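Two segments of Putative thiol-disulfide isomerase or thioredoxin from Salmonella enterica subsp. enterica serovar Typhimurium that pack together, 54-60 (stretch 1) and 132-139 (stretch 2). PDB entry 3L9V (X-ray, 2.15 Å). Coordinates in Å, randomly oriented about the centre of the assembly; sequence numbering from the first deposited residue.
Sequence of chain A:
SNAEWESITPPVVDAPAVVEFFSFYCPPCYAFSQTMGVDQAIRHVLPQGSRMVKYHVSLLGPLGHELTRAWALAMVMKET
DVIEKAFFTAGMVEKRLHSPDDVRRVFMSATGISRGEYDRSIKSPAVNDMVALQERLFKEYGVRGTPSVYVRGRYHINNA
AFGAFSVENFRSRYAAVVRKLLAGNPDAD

Stretch 1 (54-60) KYHVSLL
Stretch 2 132-139: ALQERLFK

Residues 54-56 form the end of a β-strand, with phi/psi near -115/137, -123/137 and -87/145; the chain then leaves as a loop, extended at Val 57 (-112/142) and turning at Ser 58 (-95/-20) and Leu 59 (-65/-25). Residues 132-139 are one length of a longer α-helix, phi near -65 and psi near -40, held by bonds such as Leu 137 N to Leu 133 O (2.8 Å) and Phe 138 N to Gln 134 O (3.1 Å). The helix crosses the strand almost at right angles, -97°, with the axes 8.4 Å apart at closest approach. The CA atoms of Tyr 55 and Gln 134, 6.0 Å apart, fix the register.

Tyr 55 points toward the helix while Lys 54 points away, in keeping with the alternation of side chains along a strand. With chi1 m (-59°) and chi2 -54°, the tyrosine ring lies among the side chains of Leu 133, Gln 134 and Leu 137. Its CE1 is 4.3 Å from Leu 133 CD2, its CD1 4.0 Å from Gln 134 CG, and its CZ 3.5 Å from Leu 137 CD1. Leu 133 (t, p) and Leu 137 (m, t) are one helical turn apart, so both can offer methyls to the same ring.

Gln 134 starts out sideways, but chi1 m (-69°) and chi2 t (176°) extend it toward the strand, and chi3 of 93° turns its amide so that OE1 accepts from His 56 N at 2.9 Å, with an N-H...O angle of 152°. Glutamine suits this place: its CG methylene packs against the tyrosine while its side-chain carbonyl accepts from a buried backbone NH. The His 56 side chain (t, chi2 -97°) leads away and bonds elsewhere in the structure. The backbone carbonyl of His 56 still reaches the helix through a water that donates to His 56 O (2.8 Å) and Gln 134 O (2.9 Å).

Glu 135 is folded, chi1 m (-58°) and chi2 m (-71°), which brings its carboxylate back to the loop. There Ser 58 (m, -60°) donates from OG to Glu 135 OE2 at 2.6 Å, a short bond suited to a hydroxyl meeting a carboxylate. A second water accepts from Ser 58 N (2.9 Å) and donates to Glu 135 OE1 (2.7 Å), so both carboxylate oxygens serve the same serine.

Phe 138, chi1 t (-179°) and chi2 96°, carries its ring to the loop. Val 57 (m, -45°) meets the ring edge, CG1 to Phe 138 CD1 at 4.0 Å, and Leu 59 (p, p) brings CD2 within 3.9 Å of Phe 138 CZ, extending the apolar contact toward the exposed side.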

# COMPACT_ATOMS: atom_id res chain seq x y z
N LYS A 54 2.73 1.58 3.52
CA LYS A 54 2.03 0.70 2.61
C LYS A 54 2.91 -0.44 2.13
O LYS A 54 4.08 -0.27 1.76
CB LYS A 54 1.46 1.47 1.39
CG LYS A 54 0.59 2.64 1.78
CD LYS A 54 -0.10 3.24 0.57
CE LYS A 54 -1.09 2.26 -0.03
NZ LYS A 54 -1.93 2.84 -1.12
N TYR A 55 2.31 -1.61 2.12
CA TYR A 55 2.98 -2.78 1.68
C TYR A 55 2.20 -3.40 0.55
O TYR A 55 0.99 -3.54 0.64
CB TYR A 55 3.04 -3.80 2.81
CG TYR A 55 3.76 -3.33 4.05
CD1 TYR A 55 5.06 -2.82 3.98
CD2 TYR A 55 3.17 -3.44 5.30
CE1 TYR A 55 5.74 -2.42 5.13
CE2 TYR A 55 3.83 -3.04 6.46
CZ TYR A 55 5.11 -2.54 6.36
OH TYR A 55 5.76 -2.14 7.50
N HIS A 56 2.93 -3.83 -0.48
CA HIS A 56 2.34 -4.46 -1.65
C HIS A 56 2.18 -5.97 -1.48
O HIS A 56 3.01 -6.63 -0.83
CB HIS A 56 3.18 -4.16 -2.91
CG HIS A 56 2.42 -4.37 -4.17
ND1 HIS A 56 2.49 -5.53 -4.92
CD2 HIS A 56 1.52 -3.58 -4.82
CE1 HIS A 56 1.68 -5.45 -5.95
NE2 HIS A 56 1.08 -4.27 -5.93
N VAL A 57 1.11 -6.52 -2.04
CA VAL A 57 0.83 -7.94 -1.91
C VAL A 57 1.00 -8.60 -3.27
O VAL A 57 0.65 -8.03 -4.30
CB VAL A 57 -0.57 -8.25 -1.31
CG1 VAL A 57 -0.87 -7.34 -0.10
CG2 VAL A 57 -1.64 -8.11 -2.36
N SER A 58 1.55 -9.81 -3.25
CA SER A 58 2.04 -10.48 -4.44
C SER A 58 1.00 -11.40 -5.02
O SER A 58 1.08 -11.75 -6.19
CB SER A 58 3.30 -11.28 -4.11
OG SER A 58 4.28 -10.40 -3.61
N LEU A 59 0.02 -11.79 -4.20
CA LEU A 59 -0.86 -12.88 -4.61
C LEU A 59 -1.72 -12.54 -5.82
O LEU A 59 -2.14 -13.43 -6.56
CB LEU A 59 -1.70 -13.42 -3.44
CG LEU A 59 -2.88 -12.71 -2.77
CD1 LEU A 59 -3.98 -12.28 -3.74
CD2 LEU A 59 -3.47 -13.64 -1.71
N LEU A 60 -1.97 -11.26 -6.04
CA LEU A 60 -2.94 -10.86 -7.05
C LEU A 60 -2.26 -10.51 -8.37
O LEU A 60 -1.21 -9.85 -8.38
CB LEU A 60 -3.73 -9.66 -6.53
CG LEU A 60 -5.08 -9.31 -7.12
CD1 LEU A 60 -6.11 -10.43 -6.90
CD2 LEU A 60 -5.54 -8.03 -6.48
N ALA A 132 11.25 -9.64 1.62
CA ALA A 132 11.04 -10.55 2.73
C ALA A 132 10.09 -9.93 3.73
O ALA A 132 9.14 -10.57 4.18
CB ALA A 132 12.35 -10.89 3.41
N LEU A 133 10.34 -8.67 4.09
CA LEU A 133 9.50 -8.02 5.08
C LEU A 133 8.03 -7.99 4.65
O LEU A 133 7.13 -8.27 5.45
CB LEU A 133 10.00 -6.61 5.36
CG LEU A 133 9.10 -5.84 6.34
CD1 LEU A 133 9.21 -6.40 7.77
CD2 LEU A 133 9.41 -4.36 6.31
N GLN A 134 7.77 -7.65 3.38
CA GLN A 134 6.38 -7.53 2.91
C GLN A 134 5.66 -8.86 2.99
O GLN A 134 4.47 -8.92 3.38
CB GLN A 134 6.31 -6.95 1.49
CG GLN A 134 6.72 -5.46 1.43
CD GLN A 134 6.73 -4.93 -0.00
OE1 GLN A 134 5.73 -4.38 -0.47
NE2 GLN A 134 7.85 -5.12 -0.71
N GLU A 135 6.37 -9.92 2.63
CA GLU A 135 5.77 -11.24 2.64
C GLU A 135 5.63 -11.75 4.08
O GLU A 135 4.66 -12.43 4.40
CB GLU A 135 6.59 -12.21 1.79
CG GLU A 135 6.77 -11.78 0.33
CD GLU A 135 5.48 -11.87 -0.51
OE1 GLU A 135 4.41 -12.18 0.05
OE2 GLU A 135 5.54 -11.62 -1.75
N ARG A 136 6.58 -11.39 4.95
CA ARG A 136 6.51 -11.77 6.36
C ARG A 136 5.29 -11.09 7.01
O ARG A 136 4.46 -11.75 7.64
CB ARG A 136 7.80 -11.37 7.09
CG ARG A 136 7.77 -11.57 8.60
CD ARG A 136 9.19 -11.72 9.19
NE ARG A 136 9.95 -10.47 9.18
CZ ARG A 136 10.88 -10.15 8.28
NH1 ARG A 136 11.20 -10.99 7.30
NH2 ARG A 136 11.50 -8.99 8.36
N LEU A 137 5.17 -9.79 6.81
CA LEU A 137 4.10 -9.05 7.45
C LEU A 137 2.71 -9.45 6.91
O LEU A 137 1.71 -9.34 7.63
CB LEU A 137 4.35 -7.55 7.37
CG LEU A 137 5.64 -7.10 8.07
CD1 LEU A 137 5.92 -5.60 7.85
CD2 LEU A 137 5.60 -7.44 9.58
N PHE A 138 2.67 -9.93 5.67
CA PHE A 138 1.41 -10.41 5.10
C PHE A 138 0.91 -11.51 6.01
O PHE A 138 -0.27 -11.58 6.31
CB PHE A 138 1.59 -10.93 3.67
CG PHE A 138 0.31 -11.41 2.99
CD1 PHE A 138 -0.41 -10.58 2.15
CD2 PHE A 138 -0.14 -12.71 3.16
CE1 PHE A 138 -1.58 -11.03 1.51
CE2 PHE A 138 -1.31 -13.16 2.53
CZ PHE A 138 -2.02 -12.31 1.70
N LYS A 139 1.82 -12.37 6.45
CA LYS A 139 1.41 -13.50 7.28
C LYS A 139 1.12 -13.10 8.73
O LYS A 139 0.18 -13.61 9.31
CB LYS A 139 2.42 -14.66 7.20
CG LYS A 139 2.69 -15.15 5.77
CD LYS A 139 3.56 -16.40 5.77
CE LYS A 139 4.82 -16.21 6.60
NZ LYS A 139 5.62 -17.46 6.67
O HOH W 1 2.57 -8.39 1.28
O HOH W 2 2.29 -10.63 -0.57